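Local coordinates for chromosome-partitioning protein Spo0J (Thermus thermophilus HB27, PDB 1VZ0), which binds the centromere-like site parS, stimulates the ATPase activity of its partner Soj and is probably involved in chromosome partitioning, at residues 122-127 against 152-157. Numbering follows the deposited sequence.
Sequences EEARGY and ANALRL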
loop_
_atom_site.group_PDB
_atom_site.type_symbol
_atom_site.label_atom_id
_atom_site.label_comp_id
_atom_site.label_asym_id
_atom_site.label_seq_id
_atom_site.Cartn_x
_atom_site.Cartn_y
_atom_site.Cartn_z
ATOM N N GLU C 122 -0.169 5.959 6.722
ATOM C CA GLU C 122 0.443 4.783 7.317
ATOM C C GLU C 122 1.806 5.174 7.853
ATOM O O GLU C 122 2.251 4.666 8.882
ATOM C CB GLU C 122 0.618 3.684 6.279
ATOM C CG GLU C 122 -0.667 3.211 5.652
ATOM C CD GLU C 122 -0.422 2.074 4.688
ATOM O OE1 GLU C 122 -0.191 0.938 5.157
ATOM O OE2 GLU C 122 -0.440 2.319 3.464
ATOM N N GLU C 123 2.467 6.077 7.141
ATOM C CA GLU C 123 3.769 6.543 7.562
ATOM C C GLU C 123 3.629 7.136 8.961
ATOM O O GLU C 123 4.404 6.817 9.854
ATOM C CB GLU C 123 4.290 7.606 6.604
ATOM C CG GLU C 123 5.697 8.062 6.915
ATOM C CD GLU C 123 6.103 9.292 6.115
ATOM O OE1 GLU C 123 7.225 9.795 6.333
ATOM O OE2 GLU C 123 5.300 9.756 5.273
ATOM N N ALA C 124 2.628 7.998 9.135
ATOM C CA ALA C 124 2.381 8.640 10.416
ATOM C C ALA C 124 2.035 7.629 11.513
ATOM O O ALA C 124 2.536 7.736 12.623
ATOM C CB ALA C 124 1.265 9.676 10.281
ATOM N N ARG C 125 1.189 6.647 11.206
ATOM C CA ARG C 125 0.813 5.649 12.207
ATOM C C ARG C 125 2.034 4.856 12.666
ATOM O O ARG C 125 2.137 4.475 13.840
ATOM C CB ARG C 125 -0.255 4.688 11.661
ATOM C CG ARG C 125 -1.585 5.342 11.324
ATOM C CD ARG C 125 -2.601 4.309 10.841
ATOM N NE ARG C 125 -3.796 4.950 10.303
ATOM C CZ ARG C 125 -4.691 5.609 11.031
ATOM N NH1 ARG C 125 -5.739 6.166 10.439
ATOM N NH2 ARG C 125 -4.553 5.701 12.348
ATOM N N GLY C 126 2.946 4.605 11.730
ATOM C CA GLY C 126 4.159 3.875 12.048
ATOM C C GLY C 126 5.020 4.659 13.020
ATOM O O GLY C 126 5.459 4.128 14.039
ATOM N N TYR C 127 5.256 5.931 12.714
ATOM C CA TYR C 127 6.070 6.773 13.586
ATOM C C TYR C 127 5.444 6.821 14.972
ATOM O O TYR C 127 6.135 6.683 15.980
ATOM C CB TYR C 127 6.167 8.194 13.031
ATOM C CG TYR C 127 6.887 8.300 11.706
ATOM C CD1 TYR C 127 6.816 9.471 10.956
ATOM C CD2 TYR C 127 7.632 7.231 11.199
ATOM C CE1 TYR C 127 7.458 9.581 9.731
ATOM C CE2 TYR C 127 8.284 7.327 9.974
ATOM C CZ TYR C 127 8.189 8.503 9.243
ATOM O OH TYR C 127 8.784 8.590 8.009
ATOM N N ALA C 152 7.750 14.761 12.596
ATOM C CA ALA C 152 6.807 15.592 13.340
ATOM C C ALA C 152 5.635 15.994 12.450
ATOM O O ALA C 152 4.479 15.974 12.876
ATOM C CB ALA C 152 7.511 16.840 13.882
ATOM N N ASN C 153 5.940 16.358 11.210
ATOM C CA ASN C 153 4.909 16.755 10.262
ATOM C C ASN C 153 3.967 15.615 9.909
ATOM O O ASN C 153 2.772 15.835 9.722
ATOM C CB ASN C 153 5.536 17.312 8.989
ATOM C CG ASN C 153 5.757 18.806 9.068
ATOM O OD1 ASN C 153 6.450 19.300 9.962
ATOM N ND2 ASN C 153 5.158 19.538 8.133
ATOM N N ALA C 154 4.501 14.402 9.803
ATOM C CA ALA C 154 3.661 13.253 9.490
ATOM C C ALA C 154 2.717 12.975 10.660
ATOM O O ALA C 154 1.532 12.741 10.453
ATOM C CB ALA C 154 4.509 12.032 9.199
ATOM N N LEU C 155 3.240 13.013 11.886
ATOM C CA LEU C 155 2.423 12.774 13.076
ATOM C C LEU C 155 1.223 13.717 13.178
ATOM O O LEU C 155 0.157 13.325 13.662
ATOM C CB LEU C 155 3.274 12.913 14.344
ATOM C CG LEU C 155 4.342 11.833 14.551
ATOM C CD1 LEU C 155 5.263 12.228 15.694
ATOM C CD2 LEU C 155 3.669 10.497 14.824
ATOM N N ARG C 156 1.398 14.960 12.736
ATOM C CA ARG C 156 0.315 15.940 12.775
ATOM C C ARG C 156 -0.923 15.462 12.018
ATOM O O ARG C 156 -2.045 15.810 12.377
ATOM C CB ARG C 156 0.782 17.282 12.196
ATOM C CG ARG C 156 1.615 18.110 13.157
ATOM C CD ARG C 156 2.274 19.305 12.459
ATOM N NE ARG C 156 1.319 20.227 11.841
ATOM C CZ ARG C 156 0.350 20.864 12.495
ATOM N NH1 ARG C 156 -0.462 21.689 11.845
ATOM N NH2 ARG C 156 0.180 20.672 13.801
ATOM N N LEU C 157 -0.721 14.673 10.967
ATOM C CA LEU C 157 -1.851 14.178 10.183
ATOM C C LEU C 157 -2.838 13.399 11.042
ATOM O O LEU C 157 -4.033 13.409 10.779
ATOM C CB LEU C 157 -1.371 13.270 9.040
ATOM C CG LEU C 157 -0.540 13.915 7.936
ATOM C CD1 LEU C 157 0.043 12.834 7.048
ATOM C CD2 LEU C 157 -1.409 14.877 7.136
#
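Ala124 presses its methyl group against the backbone of Ala154, its CB lying 3.1 Å from Ala154 O, a tight approach of a carbon to a carbonyl oxygen. The same oxygen receives the amide of Leu157 near the C-terminal end of helix 148-156. With alanine on both helices, Ala124 CA and Ala154 CA stand only 4.9 Å apart. The axes of the two short helical segments pass at 8.1 Å, with a signed crossing angle of -108°. The Ala154 methyl meets the Tyr127 ring obliquely at its CD1–CE1 side, 3.9 Å from Tyr127 CD1. With CG anti to the carbonyl carbon (chi1 -65°), the ring leans back along its own helix, and Glu123 O sits above one face, displaced toward the rim. Its hydroxyl thereby reaches Glu123 OE1 in a weak hydrogen bond, and the same carboxylate oxygen makes a long, weak ion pair with Lys146.

Leu155 comes in beside the alanine pair, farther along helix 120-132, next to the root of Tyr127. Its CD2 branch does the touching, lying 3.7 Å from Ala124 O and 3.8 Å from Tyr127 CB. No hydrogen bond joins the two segments, and their association rests on close packing of small and apolar groups. Val140 of helix 137-144 packs on Tyr127, while Gln137 packs on Leu155, so the intervening helix adjoins the same cluster. Within the ParB HTH domain, helix 148-156, by its second place in the inferred helix-turn-helix at 137-156 probably the DNA-recognition helix, packs steeply across helix 120-132, the helix preceding the motif.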